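Local coordinates for protein 2-hydroxyethylphosphonate dioxygenase (Streptomyces viridochromogenes, PDB 4YAR) that catalyses the iron-dependent oxidative cleavage of 2-hydroxyethylphosphonate to hydroxymethylphosphonate and formate in the biosynthesis of the antibiotic phosphinothricin tripeptide, at residues G141-R146 against H182-A187; G284-V289 against D415-T420. The protein carries 1 engineered substitution. All blocks are in the same frame, centred on the assembly; numbering follows the deposited sequence.

Contact 1: residues G141-R146 against H182-A187. With CD (cadmium ion), chain H; CD (cadmium ion), chain B.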
loop_
_atom_site.group_PDB
_atom_site.type_symbol
_atom_site.label_atom_id
_atom_site.label_comp_id
_atom_site.label_asym_id
_atom_site.label_seq_id
_atom_site.Cartn_x
_atom_site.Cartn_y
_atom_site.Cartn_z
ATOM N N GLY A 141 -22.171 4.151 17.113
ATOM C CA GLY A 141 -22.609 5.553 16.987
ATOM C C GLY A 141 -22.032 6.281 15.769
ATOM O O GLY A 141 -20.938 5.922 15.282
ATOM N N ASP A 142 -22.795 7.242 15.265
ATOM C CA ASP A 142 -22.332 8.210 14.237
ATOM C C ASP A 142 -21.206 9.042 14.820
ATOM O O ASP A 142 -21.196 9.344 16.039
ATOM C CB ASP A 142 -23.463 9.137 13.835
ATOM C CG ASP A 142 -24.651 8.469 13.124
ATOM O OD1 ASP A 142 -24.659 7.322 12.616
ATOM O OD2 ASP A 142 -25.689 9.150 13.106
ATOM N N ILE A 143 -20.238 9.407 13.977
ATOM C CA ILE A 143 -19.174 10.313 14.361
ATOM C C ILE A 143 -19.082 11.457 13.403
ATOM O O ILE A 143 -19.593 11.393 12.275
ATOM C CB ILE A 143 -17.838 9.610 14.440
ATOM C CG1 ILE A 143 -17.441 9.135 13.051
ATOM C CG2 ILE A 143 -17.941 8.446 15.418
ATOM C CD1 ILE A 143 -16.119 8.396 12.931
ATOM N N ASN A 144 -18.523 12.540 13.903
ATOM C CA ASN A 144 -18.164 13.647 13.032
ATOM C C ASN A 144 -16.761 13.464 12.533
ATOM O O ASN A 144 -15.859 13.228 13.335
ATOM C CB ASN A 144 -18.175 14.972 13.791
ATOM C CG ASN A 144 -19.550 15.362 14.364
ATOM O OD1 ASN A 144 -19.686 15.541 15.556
ATOM N ND2 ASN A 144 -20.528 15.511 13.534
ATOM N N GLY A 145 -16.570 13.658 11.225
ATOM C CA GLY A 145 -15.275 13.800 10.634
ATOM C C GLY A 145 -14.939 15.256 10.375
ATOM O O GLY A 145 -15.804 16.016 9.902
ATOM N N ARG A 146 -13.724 15.632 10.738
ATOM C CA ARG A 146 -13.178 17.000 10.516
ATOM C C ARG A 146 -11.909 16.969 9.684
ATOM O O ARG A 146 -10.962 16.217 10.014
ATOM C CB ARG A 146 -12.902 17.707 11.845
ATOM C CG ARG A 146 -12.600 19.193 11.754
ATOM C CD ARG A 146 -12.207 19.770 13.105
ATOM N NE ARG A 146 -11.811 21.180 12.991
ATOM C CZ ARG A 146 -11.316 21.904 13.978
ATOM N NH1 ARG A 146 -11.117 21.353 15.187
ATOM N NH2 ARG A 146 -11.014 23.188 13.751
ATOM N N HIS A 182 -6.710 15.588 10.162
ATOM C CA HIS A 182 -8.032 15.012 10.387
ATOM C C HIS A 182 -8.253 14.758 11.857
ATOM O O HIS A 182 -7.275 14.649 12.656
ATOM C CB HIS A 182 -8.238 13.724 9.562
ATOM C CG HIS A 182 -7.069 12.809 9.575
ATOM N ND1 HIS A 182 -5.886 13.125 8.938
ATOM C CD2 HIS A 182 -6.883 11.594 10.137
ATOM C CE1 HIS A 182 -5.031 12.128 9.097
ATOM N NE2 HIS A 182 -5.618 11.202 9.835
ATOM N N SER A 183 -9.515 14.720 12.253
ATOM C CA SER A 183 -9.866 14.256 13.598
ATOM C C SER A 183 -11.301 13.902 13.639
ATOM O O SER A 183 -12.046 14.151 12.675
ATOM C CB SER A 183 -9.591 15.338 14.672
ATOM O OG SER A 183 -10.284 16.540 14.327
ATOM N N TYR A 184 -11.745 13.337 14.767
ATOM C CA TYR A 184 -13.116 12.842 14.874
ATOM C C TYR A 184 -13.693 13.119 16.257
ATOM O O TYR A 184 -12.936 13.066 17.213
ATOM C CB TYR A 184 -13.105 11.302 14.665
ATOM C CG TYR A 184 -12.466 10.908 13.352
ATOM C CD1 TYR A 184 -13.182 10.934 12.159
ATOM C CD2 TYR A 184 -11.164 10.520 13.293
ATOM C CE1 TYR A 184 -12.576 10.595 10.940
ATOM C CE2 TYR A 184 -10.543 10.172 12.092
ATOM C CZ TYR A 184 -11.251 10.214 10.926
ATOM O OH TYR A 184 -10.620 9.863 9.763
ATOM N N SER A 185 -15.017 13.354 16.343
ATOM C CA SER A 185 -15.716 13.358 17.585
ATOM C C SER A 185 -16.967 12.561 17.468
ATOM O O SER A 185 -17.381 12.269 16.335
ATOM C CB SER A 185 -16.095 14.779 17.995
ATOM O OG SER A 185 -16.834 15.433 16.988
ATOM N N LEU A 186 -17.635 12.303 18.585
ATOM C CA LEU A 186 -18.918 11.653 18.540
ATOM C C LEU A 186 -19.982 12.613 18.006
ATOM O O LEU A 186 -19.959 13.793 18.298
ATOM C CB LEU A 186 -19.312 11.160 19.933
ATOM C CG LEU A 186 -18.374 10.160 20.532
ATOM C CD1 LEU A 186 -18.811 9.849 21.968
ATOM C CD2 LEU A 186 -18.392 8.848 19.710
ATOM N N ALA A 187 -20.860 12.141 17.143
ATOM C CA ALA A 187 -21.913 12.963 16.664
ATOM C C ALA A 187 -23.002 13.142 17.751
ATOM O O ALA A 187 -23.723 14.131 17.748
ATOM C CB ALA A 187 -22.464 12.427 15.356
HETATM CD CD CD H . -26.726 7.600 11.525
HETATM CD CD CD B . -4.550 9.123 10.378
HETATM O O HOH W 1 -3.989 7.039 10.771
HETATM O O HOH W 2 -6.589 8.353 11.571
HETATM O O HOH W 3 -5.150 7.686 8.614
HETATM O O HOH W 4 -3.341 9.881 12.275
HETATM O O HOH W 5 -26.887 5.739 9.717
#
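Asn-144 N donates to Ser-185 O at 2.7 Å, the shortest hydrogen bond of an antiparallel ladder between strands 143-146 and 183-186, with 183-186 at the edge of a three-stranded sheet. Ser-185 N returns a bond to Asn-144 O at 3.1 Å. The same oxygen also receives a CA-H...O contact from Tyr-184 CA, 3.2 Å away. Arg-146 and Ser-183 form the next hydrogen-bonded pair, and beyond the other end Ala-187 N reaches Asp-142 O from above the carbonyl plane.

On the face with Tyr-184, Gly-145 lies opposite the tyrosine in a non-hydrogen-bonded pair; having no side chain, it brings its CA within 3.9 Å of Tyr-184 CD1. Ile-143 approaches the same ring atom with CD1, and both side chains touch Ile-194, so branched and aromatic groups suit this buried side. On the other face the small Ser-183 and Ser-185 fit beside Arg-146 and Asn-144 respectively, Ser-183 OG lying 3.8 Å from Arg-146 CB. The extended arginine carries NH1 to Pro-123 O, which Ser-183 OG also uses.

The ladder connects two metal sites. His-182 NE2 and His-129 NE2, which bind the iron, here hold a cadmium ion with four waters, and His-182 ND1 is hydrogen-bonded to Cys-180 O. At the far end Asp-142, with His-160 and His-163, binds another cadmium through OD1 and OD2, each 2.4 Å from the metal; OD1 also accepts from Ala-161 N.

Contact 2: residues G284-V289 against D415-T420; sequences GFDYRV and DWLELT
Arg-288 and Leu-417 bring the two backbones nearest, yet their CA atoms remain 8.8 Å apart, so side chains have to span the gap. Residues 287-289 begin a 3-10 turn, while 415-420 belong to helix 413-420. Gly-284, with a positive phi of 87°, is where the chain leaves helix 270-283, a conformation that glycine adopts easily. Asp-286 then forms an Asx turn: its OD1 accepts from Arg-288 N at 2.9 Å, met from above the carboxylate plane.

The same aspartate orients the arginine side chain. NE and NH1 of Arg-288 grip the carboxylate side-on, NE on OD1 and NH1 on OD2, each through the syn lone pair; the salt bridge from NH1 to Asp-286 OD2 measures 2.7 Å. Arg-288 bends at chi3 (-63°), which sets NE, and the guanidinium is held nearly coplanar with its partners. At the neighbouring edge, NH2 donates to Thr-420 OG1 at 2.8 Å, in the guanidinium plane and fairly straight (161°). Arg-288 NH1 also makes a weak bond to Leu-417 O. Leu-417, CG anti to its backbone N, slides past the arginine in the opposite direction and lays CD1 over one guanidinium face, 3.4 Å from Arg-288 NH1. Its other methyl, CD2, meets CG1 of Val-289 at 3.9 Å, the two side chains crossing at about a right angle.

Each residue type fits: aspartate is short enough to bond both backbone and guanidinium, arginine long enough to reach across, leucine supplies one methyl for the guanidinium face and another for Val-289, and threonine offers a hydroxyl acceptor. Asp-286 OD2 also accepts from Asn-421 ND2. The contact is small, 194 Å² in all, and combines directional polar bonds with methyl contacts of Leu-417, the arginine's charge probably balanced locally by Asp-286.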
loop_
_atom_site.group_PDB
_atom_site.type_symbol
_atom_site.label_atom_id
_atom_site.label_comp_id
_atom_site.label_asym_id
_atom_site.label_seq_id
_atom_site.Cartn_x
_atom_site.Cartn_y
_atom_site.Cartn_z
ATOM N N GLY A 284 12.180 4.454 -27.372
ATOM C CA GLY A 284 12.530 3.612 -26.237
ATOM C C GLY A 284 11.854 4.043 -24.936
ATOM O O GLY A 284 12.514 4.092 -23.889
ATOM N N PHE A 285 10.568 4.366 -24.971
ATOM C CA PHE A 285 9.814 4.625 -23.762
ATOM C C PHE A 285 8.436 3.965 -23.775
ATOM O O PHE A 285 7.964 3.527 -24.822
ATOM C CB PHE A 285 9.717 6.159 -23.446
ATOM C CG PHE A 285 8.904 6.946 -24.401
ATOM C CD1 PHE A 285 7.523 6.989 -24.302
ATOM C CD2 PHE A 285 9.529 7.771 -25.352
ATOM C CE1 PHE A 285 6.775 7.741 -25.188
ATOM C CE2 PHE A 285 8.771 8.528 -26.213
ATOM C CZ PHE A 285 7.417 8.509 -26.154
ATOM N N ASP A 286 7.818 3.910 -22.602
ATOM C CA ASP A 286 6.492 3.295 -22.431
ATOM C C ASP A 286 5.395 4.363 -22.503
ATOM O O ASP A 286 5.262 5.238 -21.651
ATOM C CB ASP A 286 6.474 2.585 -21.096
ATOM C CG ASP A 286 5.201 1.773 -20.879
ATOM O OD1 ASP A 286 4.148 1.927 -21.553
ATOM O OD2 ASP A 286 5.287 0.901 -20.009
ATOM N N TYR A 287 4.622 4.311 -23.593
ATOM C CA TYR A 287 3.607 5.271 -23.826
ATOM C C TYR A 287 2.522 5.306 -22.755
ATOM O O TYR A 287 1.868 6.319 -22.584
ATOM C CB TYR A 287 2.934 5.017 -25.240
ATOM C CG TYR A 287 1.976 3.824 -25.216
ATOM C CD1 TYR A 287 2.449 2.491 -25.245
ATOM C CD2 TYR A 287 0.601 4.015 -25.025
ATOM C CE1 TYR A 287 1.566 1.426 -25.186
ATOM C CE2 TYR A 287 -0.291 2.916 -24.913
ATOM C CZ TYR A 287 0.183 1.656 -25.028
ATOM O OH TYR A 287 -0.680 0.584 -24.855
ATOM N N ARG A 288 2.351 4.215 -22.017
ATOM C CA ARG A 288 1.235 4.147 -21.069
ATOM C C ARG A 288 1.224 5.251 -19.978
ATOM O O ARG A 288 0.163 5.719 -19.539
ATOM C CB ARG A 288 1.097 2.721 -20.514
ATOM C CG ARG A 288 0.820 1.708 -21.545
ATOM C CD ARG A 288 0.860 0.273 -21.053
ATOM N NE ARG A 288 2.158 -0.065 -20.581
ATOM C CZ ARG A 288 2.499 -1.184 -20.004
ATOM N NH1 ARG A 288 3.746 -1.316 -19.619
ATOM N NH2 ARG A 288 1.632 -2.179 -19.804
ATOM N N VAL A 289 2.428 5.656 -19.510
ATOM C CA VAL A 289 2.543 6.665 -18.540
ATOM C C VAL A 289 2.220 8.059 -19.033
ATOM O O VAL A 289 2.126 8.977 -18.216
ATOM C CB VAL A 289 3.876 6.570 -17.740
ATOM C CG1 VAL A 289 4.148 5.138 -17.314
ATOM C CG2 VAL A 289 5.053 7.063 -18.553
ATOM N N ASP A 415 4.523 -2.394 -10.015
ATOM C CA ASP A 415 5.147 -3.706 -10.385
ATOM C C ASP A 415 4.413 -4.274 -11.600
ATOM O O ASP A 415 5.033 -4.809 -12.557
ATOM C CB ASP A 415 5.017 -4.776 -9.263
ATOM C CG ASP A 415 6.039 -4.646 -8.175
ATOM O OD1 ASP A 415 7.075 -3.957 -8.324
ATOM O OD2 ASP A 415 5.882 -5.261 -7.098
ATOM N N TRP A 416 3.097 -4.134 -11.621
ATOM C CA TRP A 416 2.342 -4.634 -12.775
ATOM C C TRP A 416 2.757 -3.994 -14.059
ATOM O O TRP A 416 2.906 -4.673 -15.124
ATOM C CB TRP A 416 0.824 -4.586 -12.565
ATOM C CG TRP A 416 0.317 -5.630 -11.653
ATOM C CD1 TRP A 416 -0.231 -5.456 -10.416
ATOM C CD2 TRP A 416 0.349 -7.051 -11.874
ATOM N NE1 TRP A 416 -0.558 -6.676 -9.860
ATOM C CE2 TRP A 416 -0.207 -7.672 -10.725
ATOM C CE3 TRP A 416 0.777 -7.859 -12.939
ATOM C CZ2 TRP A 416 -0.353 -9.057 -10.622
ATOM C CZ3 TRP A 416 0.645 -9.265 -12.825
ATOM C CH2 TRP A 416 0.100 -9.830 -11.667
ATOM N N LEU A 417 2.994 -2.681 -13.998
ATOM C CA LEU A 417 3.445 -1.988 -15.203
ATOM C C LEU A 417 4.763 -2.550 -15.675
ATOM O O LEU A 417 4.983 -2.840 -16.844
ATOM C CB LEU A 417 3.534 -0.486 -14.915
ATOM C CG LEU A 417 3.962 0.410 -16.080
ATOM C CD1 LEU A 417 2.780 0.669 -16.978
ATOM C CD2 LEU A 417 4.459 1.706 -15.529
ATOM N N GLU A 418 5.710 -2.760 -14.778
ATOM C CA GLU A 418 6.984 -3.332 -15.164
ATOM C C GLU A 418 6.881 -4.793 -15.596
ATOM O O GLU A 418 7.614 -5.232 -16.469
ATOM C CB GLU A 418 7.949 -3.209 -13.976
ATOM C CG GLU A 418 9.274 -3.862 -14.147
ATOM C CD GLU A 418 10.236 -3.178 -15.111
ATOM O OE1 GLU A 418 10.083 -1.995 -15.420
ATOM O OE2 GLU A 418 11.250 -3.840 -15.437
ATOM N N LEU A 419 5.981 -5.569 -14.994
ATOM C CA LEU A 419 5.944 -6.970 -15.288
ATOM C C LEU A 419 5.409 -7.197 -16.673
ATOM O O LEU A 419 5.799 -8.160 -17.321
ATOM C CB LEU A 419 5.068 -7.723 -14.255
ATOM C CG LEU A 419 5.806 -7.904 -12.926
ATOM C CD1 LEU A 419 4.791 -8.346 -11.892
ATOM C CD2 LEU A 419 6.941 -8.908 -13.036
ATOM N N THR A 420 4.547 -6.313 -17.129
ATOM C CA THR A 420 4.154 -6.327 -18.537
ATOM C C THR A 420 5.313 -5.952 -19.560
ATOM O O THR A 420 5.304 -6.402 -20.696
ATOM C CB THR A 420 2.824 -5.581 -18.720
ATOM O OG1 THR A 420 2.910 -4.209 -18.301
ATOM C CG2 THR A 420 1.727 -6.239 -17.902
#

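In the fold
Contact 1 closes before contact 2 opens along the chain, and the two lie on opposite sides of the chain's centre, with their own centres 41 Å apart and nearest atoms about 26 Å apart. They share no helix, strand or sheet. In contact 1, strand 143-146 continues from strand 133-140 of the six-stranded sheet, and His-182 ties the contact to the iron site. Residues 284-289 lie within the second HTH cro/C1-type region, just after helix 270-283, and 415-420 lie on the helix after strand 400-407 of the seven-stranded sheet. Contact 1 thus belongs to the catalytic region, whereas contact 2 ties a helical region to the chain's C-terminal part, away from the annotated sites.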